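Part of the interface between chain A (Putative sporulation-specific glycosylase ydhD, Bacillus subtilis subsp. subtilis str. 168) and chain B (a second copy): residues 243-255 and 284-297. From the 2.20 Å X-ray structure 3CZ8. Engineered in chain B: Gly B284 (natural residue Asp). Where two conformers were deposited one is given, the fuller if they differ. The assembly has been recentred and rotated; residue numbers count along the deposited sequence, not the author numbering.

Chain A 243-255: NQNAIERAMRYQA
Chain B (284-297) GVRSMSRKMQIVRE

Two helices from two copies of one protein pack side by side through a methionine-rich, largely apolar contact that has no hydrogen bond across it. Helix 243-252 of chain A and helix 285-297 of chain B run in roughly the same direction, at 35° (signed crossing angle -35°). Each is held by i to i+4 backbone bonds, such as Met A251 N to Ile A247 O at 3.1 Å. Their axes approach to 10.4 Å. The register pairs Ile A247 with Val B285 (CA to CA 6.9 Å), Glu A248 with Met B288 (CA to CA 7.9 Å) and Met A251 with Ser B289 (CA to CA 6.7 Å). The two stretches bury 443 Å² together.

Met A251 has the most area covered, 92 Å². It points toward chain B with chi angles m, t, m. Met A251 SD lies 3.4 Å from Met B288 O and 3.7 Å from Met B288 CG. Met A251 CE meets Met B292 CB at 4.0 Å. Met B288 (chi1 t, chi2 95°, chi3 m) and Met B292 (t, p, p) also point toward chain A, and their side chains lie against Met A251. One turn before Met A251, Ile A247 (chi1 m, chi2 143°) sets CG2 4.0 Å from CG2 of Val B285 (chi1 p).

Gln A244 (t, t) and Glu A248 (m, t) start sideways, but their ends come nearer. Gln A244 NE2 donates to Glu A248 OE2 at 2.9 Å, which ties the polar ends together beside the weakly polar Met B288 SD, 3.9 Å from Gln A244 NE2.

Chain A leaves its helix in a Schellman motif. Gln A254 (m, m) has phi/psi 54/39, and Gln A254 NE2 donates to Met A251 O at 2.7 Å. Gln A254 OE1 lies 3.7 Å from NH1 of Arg B296 (m, t, p), a polar approach without a hydrogen bond.

The engineered Gly B284 occupies the N-cap position of the chain B helix. Gly B284 N donates to Ser B287 OG at 2.7 Å.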

ATOM      1  N   ASN A 243       0.445   8.004  -4.179  1.00 31.33           N
ATOM      2  CA  ASN A 243       1.262   9.162  -4.488  1.00 29.96           C
ATOM      3  C   ASN A 243       2.548   8.793  -5.228  1.00 31.66           C
ATOM      4  O   ASN A 243       2.974   9.524  -6.120  1.00 33.22           O
ATOM      5  CB  ASN A 243       1.542   9.969  -3.224  1.00 31.40           C
ATOM      6  CG  ASN A 243       0.278  10.586  -2.642  1.00 39.24           C
ATOM      7  OD1 ASN A 243      -0.514  11.196  -3.362  1.00 37.22           O
ATOM      8  ND2 ASN A 243       0.074  10.416  -1.341  1.00 27.91           N
ATOM      9  N   GLN A 244       3.133   7.645  -4.879  1.00 34.27           N
ATOM     10  CA  GLN A 244       4.289   7.128  -5.608  1.00 31.55           C
ATOM     11  C   GLN A 244       3.915   6.703  -7.032  1.00 31.22           C
ATOM     12  O   GLN A 244       4.677   6.962  -7.966  1.00 34.51           O
ATOM     13  CB  GLN A 244       4.965   5.976  -4.861  1.00 30.92           C
ATOM     14  CG  GLN A 244       6.365   5.682  -5.394  1.00 41.06           C
ATOM     15  CD  GLN A 244       7.048   4.538  -4.695  1.00 33.41           C
ATOM     16  OE1 GLN A 244       7.076   4.468  -3.465  1.00 44.97           O
ATOM     17  NE2 GLN A 244       7.626   3.635  -5.479  1.00 42.49           N
ATOM     18  N   ASN A 245       2.741   6.084  -7.190  1.00 28.30           N
ATOM     19  CA  ASN A 245       2.197   5.743  -8.518  1.00 29.46           C
ATOM     20  C   ASN A 245       2.069   6.935  -9.453  1.00 32.17           C
ATOM     21  O   ASN A 245       2.339   6.812 -10.644  1.00 37.58           O
ATOM     22  CB  ASN A 245       0.826   5.080  -8.415  1.00 23.91           C
ATOM     23  CG  ASN A 245       0.874   3.704  -7.807  1.00 34.91           C
ATOM     24  OD1 ASN A 245      -0.145   3.207  -7.335  1.00 31.31           O
ATOM     25  ND2 ASN A 245       2.046   3.071  -7.821  1.00 30.68           N
ATOM     26  N   ALA A 246       1.639   8.073  -8.909  1.00 28.23           N
ATOM     27  CA  ALA A 246       1.568   9.321  -9.663  1.00 32.03           C
ATOM     28  C   ALA A 246       2.938   9.773 -10.168  1.00 26.79           C
ATOM     29  O   ALA A 246       3.080  10.150 -11.328  1.00 39.83           O
ATOM     30  CB  ALA A 246       0.925  10.405  -8.821  1.00 29.73           C
ATOM     31  N   ILE A 247       3.935   9.729  -9.287  1.00 34.84           N
ATOM     32  CA  ILE A 247       5.322  10.037  -9.650  1.00 30.42           C
ATOM     33  C   ILE A 247       5.847   9.060 -10.702  1.00 32.56           C
ATOM     34  O   ILE A 247       6.496   9.475 -11.660  1.00 33.59           O
ATOM     35  CB  ILE A 247       6.222  10.093  -8.388  1.00 36.52           C
ATOM     36  CG1 ILE A 247       6.108  11.481  -7.755  1.00 32.93           C
ATOM     37  CG2 ILE A 247       7.688   9.775  -8.705  1.00 38.85           C
ATOM     38  CD1 ILE A 247       6.140  11.466  -6.247  1.00 66.05           C
ATOM     39  N   GLU A 248       5.512   7.780 -10.539  1.00 25.13           N
ATOM     40  CA  GLU A 248       5.868   6.731 -11.497  1.00 28.14           C
ATOM     41  C   GLU A 248       5.251   6.946 -12.880  1.00 33.59           C
ATOM     42  O   GLU A 248       5.890   6.648 -13.892  1.00 46.29           O
ATOM     43  CB  GLU A 248       5.484   5.354 -10.950  1.00 25.19           C
ATOM     44  CG  GLU A 248       6.417   4.859  -9.828  1.00 25.10           C
ATOM     45  CD  GLU A 248       5.790   3.777  -8.952  1.00 30.88           C
ATOM     46  OE1 GLU A 248       4.593   3.444  -9.131  1.00 31.04           O
ATOM     47  OE2 GLU A 248       6.507   3.257  -8.074  1.00 33.34           O
ATOM     48  N   ARG A 249       4.026   7.468 -12.923  1.00 37.84           N
ATOM     49  CA  ARG A 249       3.363   7.794 -14.192  1.00 30.61           C
ATOM     50  C   ARG A 249       3.936   9.043 -14.846  1.00 34.51           C
ATOM     51  O   ARG A 249       3.997   9.128 -16.067  1.00 39.09           O
ATOM     52  CB  ARG A 249       1.855   7.932 -14.008  1.00 28.79           C
ATOM     53  CG  ARG A 249       1.174   6.607 -13.756  1.00 30.62           C
ATOM     54  CD  ARG A 249      -0.332   6.731 -13.726  1.00 45.37           C
ATOM     55  NE  ARG A 249      -0.945   5.453 -13.373  1.00 35.60           N
ATOM     56  CZ  ARG A 249      -2.193   5.102 -13.664  1.00 37.47           C
ATOM     57  NH1 ARG A 249      -2.991   5.930 -14.324  1.00 31.15           N
ATOM     58  NH2 ARG A 249      -2.643   3.911 -13.293  1.00 33.37           N
ATOM     59  N   ALA A 250       4.362  10.007 -14.032  1.00 27.55           N
ATOM     60  CA  ALA A 250       5.031  11.206 -14.533  1.00 39.32           C
ATOM     61  C   ALA A 250       6.372  10.888 -15.200  1.00 35.69           C
ATOM     62  O   ALA A 250       6.767  11.579 -16.127  1.00 43.42           O
ATOM     63  CB  ALA A 250       5.214  12.233 -13.416  1.00 33.35           C
ATOM     64  N   MET A 251       7.054   9.842 -14.727  1.00 40.50           N
ATOM     65  CA  MET A 251       8.323   9.388 -15.316  1.00 46.78           C
ATOM     66  C   MET A 251       8.117   8.709 -16.662  1.00 39.55           C
ATOM     67  O   MET A 251       8.777   9.061 -17.642  1.00 47.56           O
ATOM     68  CB  MET A 251       9.034   8.390 -14.404  1.00 43.07           C
ATOM     69  CG  MET A 251       9.442   8.907 -13.055  1.00 58.99           C
ATOM     70  SD  MET A 251      10.651   7.835 -12.270  1.00 57.93           S
ATOM     71  CE  MET A 251      10.119   6.169 -12.700  1.00 31.64           C
ATOM     72  N   ARG A 252       7.211   7.727 -16.685  1.00 39.41           N
ATOM     73  CA  ARG A 252       6.863   6.954 -17.884  1.00 42.27           C
ATOM     74  C   ARG A 252       6.441   7.844 -19.061  1.00 47.00           C
ATOM     75  O   ARG A 252       6.800   7.572 -20.212  1.00 45.09           O
ATOM     76  CB  ARG A 252       5.767   5.926 -17.551  1.00 43.58           C
ATOM     77  CG  ARG A 252       5.475   4.877 -18.638  1.00 37.26           C
ATOM     78  CD  ARG A 252       4.227   5.233 -19.431  1.00 55.16           C
ATOM     79  NE  ARG A 252       4.041   4.448 -20.651  1.00 49.74           N
ATOM     80  CZ  ARG A 252       4.519   4.782 -21.850  1.00 34.92           C
ATOM     81  NH1 ARG A 252       5.245   5.886 -22.012  1.00 27.21           N
ATOM     82  NH2 ARG A 252       4.278   4.000 -22.893  1.00 30.26           N
ATOM     83  N   TYR A 253       5.687   8.901 -18.767  1.00 43.27           N
ATOM     84  CA  TYR A 253       5.185   9.797 -19.804  1.00 35.59           C
ATOM     85  C   TYR A 253       6.029  11.058 -19.957  1.00 41.14           C
ATOM     86  O   TYR A 253       5.746  11.895 -20.821  1.00 41.76           O
ATOM     87  CB  TYR A 253       3.717  10.147 -19.546  1.00 40.55           C
ATOM     88  CG  TYR A 253       2.778   8.967 -19.697  1.00 37.71           C
ATOM     89  CD1 TYR A 253       2.414   8.493 -20.963  1.00 26.75           C
ATOM     90  CD2 TYR A 253       2.252   8.324 -18.576  1.00 33.22           C
ATOM     91  CE1 TYR A 253       1.550   7.402 -21.102  1.00 31.94           C
ATOM     92  CE2 TYR A 253       1.391   7.233 -18.704  1.00 28.29           C
ATOM     93  CZ  TYR A 253       1.043   6.783 -19.972  1.00 25.96           C
ATOM     94  OH  TYR A 253       0.192   5.710 -20.105  1.00 39.26           O
ATOM     95  N   GLN A 254       7.062  11.172 -19.120  1.00 36.39           N
ATOM     96  CA  GLN A 254       7.987  12.320 -19.081  1.00 49.91           C
ATOM     97  C   GLN A 254       7.273  13.665 -18.926  1.00 51.61           C
ATOM     98  O   GLN A 254       7.655  14.672 -19.534  1.00 46.99           O
ATOM     99  CB  GLN A 254       8.967  12.305 -20.270  1.00 48.89           C
ATOM    100  CG  GLN A 254      10.023  11.198 -20.186  1.00 38.00           C
ATOM    101  CD  GLN A 254      11.014  11.409 -19.050  1.00 54.81           C
ATOM    102  OE1 GLN A 254      11.726  12.412 -19.013  1.00 57.24           O
ATOM    103  NE2 GLN A 254      11.068  10.458 -18.123  1.00 48.72           N
ATOM    104  N   ALA A 255       6.231  13.651 -18.097  1.00 48.95           N
ATOM    105  CA  ALA A 255       5.432  14.829 -17.802  1.00 44.64           C
ATOM    106  C   ALA A 255       6.054  15.602 -16.644  1.00 43.34           C
ATOM    107  O   ALA A 255       6.371  15.017 -15.607  1.00 49.57           O
ATOM    108  CB  ALA A 255       4.008  14.420 -17.467  1.00 47.67           C
TER
ATOM    109  N   GLY B 284      13.061   8.262  -3.359  1.00 35.61           N
ATOM    110  CA  GLY B 284      12.258   9.468  -3.579  1.00 29.87           C
ATOM    111  C   GLY B 284      12.099   9.730  -5.065  1.00 36.93           C
ATOM    112  O   GLY B 284      12.328   8.837  -5.872  1.00 37.25           O
ATOM    113  N   VAL B 285      11.711  10.952  -5.427  1.00 38.60           N
ATOM    114  CA  VAL B 285      11.471  11.315  -6.833  1.00 41.43           C
ATOM    115  C   VAL B 285      12.771  11.349  -7.665  1.00 42.83           C
ATOM    116  O   VAL B 285      12.803  10.889  -8.808  1.00 38.99           O
ATOM    117  CB  VAL B 285      10.625  12.641  -6.960  1.00 39.10           C
ATOM    118  CG1 VAL B 285      11.356  13.850  -6.382  1.00 39.68           C
ATOM    119  CG2 VAL B 285      10.193  12.907  -8.402  1.00 39.31           C
ATOM    120  N   ARG B 286      13.840  11.857  -7.056  1.00 42.41           N
ATOM    121  CA  ARG B 286      15.135  12.023  -7.706  1.00 43.70           C
ATOM    122  C   ARG B 286      15.824  10.677  -7.945  1.00 35.59           C
ATOM    123  O   ARG B 286      16.398  10.444  -9.006  1.00 37.54           O
ATOM    124  CB  ARG B 286      16.009  12.937  -6.845  1.00 41.73           C
ATOM    125  CG  ARG B 286      17.197  13.554  -7.542  1.00 57.29           C
ATOM    126  CD  ARG B 286      17.794  14.637  -6.663  1.00 64.02           C
ATOM    127  NE  ARG B 286      19.217  14.841  -6.918  1.00 72.66           N
ATOM    128  CZ  ARG B 286      20.027  15.550  -6.136  1.00 85.09           C
ATOM    129  NH1 ARG B 286      19.561  16.132  -5.034  1.00 70.65           N
ATOM    130  NH2 ARG B 286      21.310  15.676  -6.452  1.00 76.92           N
ATOM    131  N   SER B 287      15.760   9.794  -6.953  1.00 32.10           N
ATOM    132  CA  SER B 287      16.320   8.453  -7.071  1.00 38.12           C
ATOM    133  C   SER B 287      15.535   7.584  -8.048  1.00 33.18           C
ATOM    134  O   SER B 287      16.115   6.748  -8.731  1.00 33.57           O
ATOM    135  CB  SER B 287      16.355   7.778  -5.707  1.00 32.29           C
ATOM    136  OG  SER B 287      15.067   7.714  -5.135  1.00 42.90           O
ATOM    137  N   MET B 288      14.220   7.792  -8.096  1.00 42.88           N
ATOM    138  CA  MET B 288      13.341   7.075  -9.016  1.00 38.88           C
ATOM    139  C   MET B 288      13.596   7.489 -10.464  1.00 35.31           C
ATOM    140  O   MET B 288      13.647   6.634 -11.347  1.00 29.53           O
ATOM    141  CB  MET B 288      11.872   7.288  -8.641  1.00 44.55           C
ATOM    142  CG  MET B 288      10.923   6.157  -9.036  1.00 72.60           C
ATOM    143  SD  MET B 288      10.562   4.923  -7.770  1.00 62.71           S
ATOM    144  CE  MET B 288      12.078   4.031  -7.749  1.00 23.76           C
ATOM    145  N   SER B 289      13.766   8.796 -10.689  1.00 40.39           N
ATOM    146  CA  SER B 289      14.111   9.342 -12.007  1.00 44.17           C
ATOM    147  C   SER B 289      15.451   8.821 -12.532  1.00 41.36           C
ATOM    148  O   SER B 289      15.594   8.580 -13.733  1.00 40.71           O
ATOM    149  CB  SER B 289      14.119  10.870 -11.976  1.00 44.59           C
ATOM    150  OG  SER B 289      12.798  11.376 -11.903  1.00 67.66           O
ATOM    151  N   ARG B 290      16.410   8.649 -11.619  1.00 32.53           N
ATOM    152  CA  ARG B 290      17.721   8.114 -11.965  0.50 41.30           C
ATOM    153  C   ARG B 290      17.634   6.655 -12.416  1.00 40.51           C
ATOM    154  O   ARG B 290      18.417   6.215 -13.264  1.00 42.64           O
ATOM    155  CB  ARG B 290      18.699   8.263 -10.795  0.50 40.84           C
ATOM    156  CG  ARG B 290      20.167   8.220 -11.204  0.50 43.75           C
ATOM    157  CD  ARG B 290      20.555   9.438 -12.041  0.50 47.69           C
ATOM    158  NE  ARG B 290      21.509   9.091 -13.093  0.50 59.10           N
ATOM    159  CZ  ARG B 290      22.833   9.112 -12.957  0.50 58.70           C
ATOM    160  NH1 ARG B 290      23.607   8.774 -13.981  0.50 53.23           N
ATOM    161  NH2 ARG B 290      23.386   9.469 -11.805  0.50 21.76           N
ATOM    162  N   LYS B 291      16.675   5.915 -11.859  1.00 38.65           N
ATOM    163  CA  LYS B 291      16.423   4.536 -12.277  1.00 32.25           C
ATOM    164  C   LYS B 291      15.809   4.451 -13.676  1.00 37.40           C
ATOM    165  O   LYS B 291      16.214   3.600 -14.464  1.00 35.01           O
ATOM    166  CB  LYS B 291      15.563   3.797 -11.253  1.00 31.59           C
ATOM    167  CG  LYS B 291      16.344   3.357 -10.030  1.00 28.40           C
ATOM    168  CD  LYS B 291      15.408   3.083  -8.877  1.00 49.91           C
ATOM    169  CE  LYS B 291      16.113   2.443  -7.706  1.00 33.13           C
ATOM    170  NZ  LYS B 291      17.268   3.242  -7.199  1.00 38.85           N
ATOM    171  N   MET B 292      14.849   5.324 -13.990  1.00 25.75           N
ATOM    172  CA  MET B 292      14.337   5.413 -15.361  1.00 29.82           C
ATOM    173  C   MET B 292      15.420   5.874 -16.350  1.00 31.47           C
ATOM    174  O   MET B 292      15.462   5.397 -17.481  1.00 32.50           O
ATOM    175  CB  MET B 292      13.072   6.281 -15.465  1.00 29.07           C
ATOM    176  CG  MET B 292      12.448   6.326 -16.887  1.00 22.44           C
ATOM    177  SD  MET B 292      12.078   4.721 -17.662  1.00 20.07           S
ATOM    178  CE  MET B 292      10.401   4.472 -17.079  1.00 31.03           C
ATOM    179  N   GLN B 293      16.301   6.773 -15.907  1.00 29.06           N
ATOM    180  CA  GLN B 293      17.422   7.241 -16.727  1.00 28.88           C
ATOM    181  C   GLN B 293      18.412   6.138 -17.109  1.00 34.47           C
ATOM    182  O   GLN B 293      18.896   6.111 -18.238  1.00 36.25           O
ATOM    183  CB  GLN B 293      18.170   8.379 -16.037  1.00 34.87           C
ATOM    184  CG  GLN B 293      17.996   9.731 -16.704  1.00 52.09           C
ATOM    185  CD  GLN B 293      19.246  10.597 -16.607  1.00 84.22           C
ATOM    186  OE1 GLN B 293      20.020  10.498 -15.650  1.00 81.45           O
ATOM    187  NE2 GLN B 293      19.448  11.451 -17.604  1.00 90.27           N
ATOM    188  N   ILE B 294      18.709   5.237 -16.175  1.00 25.02           N
ATOM    189  CA  ILE B 294      19.611   4.124 -16.463  1.00 29.01           C
ATOM    190  C   ILE B 294      18.926   3.061 -17.353  1.00 34.79           C
ATOM    191  O   ILE B 294      19.590   2.383 -18.145  1.00 40.20           O
ATOM    192  CB  ILE B 294      20.271   3.542 -15.167  1.00 28.95           C
ATOM    193  CG1 ILE B 294      21.589   2.837 -15.497  1.00 24.98           C
ATOM    194  CG2 ILE B 294      19.324   2.619 -14.390  1.00 20.30           C
ATOM    195  CD1 ILE B 294      22.465   2.570 -14.286  1.00 25.79           C
ATOM    196  N   VAL B 295      17.601   2.956 -17.242  1.00 33.14           N
ATOM    197  CA  VAL B 295      16.802   2.090 -18.114  1.00 28.77           C
ATOM    198  C   VAL B 295      16.915   2.601 -19.554  1.00 31.67           C
ATOM    199  O   VAL B 295      17.178   1.831 -20.477  1.00 34.71           O
ATOM    200  CB  VAL B 295      15.321   1.998 -17.624  1.00 30.63           C
ATOM    201  CG1 VAL B 295      14.353   1.613 -18.752  1.00 26.90           C
ATOM    202  CG2 VAL B 295      15.208   1.013 -16.473  1.00 18.98           C
ATOM    203  N   ARG B 296      16.766   3.911 -19.714  1.00 24.66           N
ATOM    204  CA  ARG B 296      16.841   4.565 -21.009  1.00 34.68           C
ATOM    205  C   ARG B 296      18.258   4.585 -21.598  1.00 34.82           C
ATOM    206  O   ARG B 296      18.414   4.545 -22.818  1.00 42.45           O
ATOM    207  CB  ARG B 296      16.294   5.986 -20.904  1.00 32.29           C
ATOM    208  CG  ARG B 296      14.818   6.061 -20.551  1.00 40.48           C
ATOM    209  CD  ARG B 296      14.379   7.499 -20.388  1.00 33.43           C
ATOM    210  NE  ARG B 296      14.124   8.137 -21.676  1.00 40.35           N
ATOM    211  CZ  ARG B 296      13.980   9.448 -21.857  1.00 45.87           C
ATOM    212  NH1 ARG B 296      14.070  10.284 -20.832  1.00 47.05           N
ATOM    213  NH2 ARG B 296      13.741   9.927 -23.069  1.00 44.77           N
ATOM    214  N   GLU B 297      19.269   4.660 -20.729  1.00 32.82           N
ATOM    215  CA  GLU B 297      20.680   4.662 -21.136  1.00 37.99           C
ATOM    216  C   GLU B 297      21.078   3.345 -21.799  1.00 33.05           C
ATOM    217  O   GLU B 297      21.765   3.332 -22.819  1.00 39.85           O
ATOM    218  CB  GLU B 297      21.594   4.936 -19.936  1.00 32.42           C
ATOM    219  CG  GLU B 297      23.076   5.082 -20.295  1.00 54.02           C
ATOM    220  CD  GLU B 297      24.011   5.017 -19.095  1.00 53.16           C
ATOM    221  OE1 GLU B 297      23.542   5.120 -17.942  1.00 61.13           O
ATOM    222  OE2 GLU B 297      25.231   4.868 -19.313  1.00 50.92           O
TER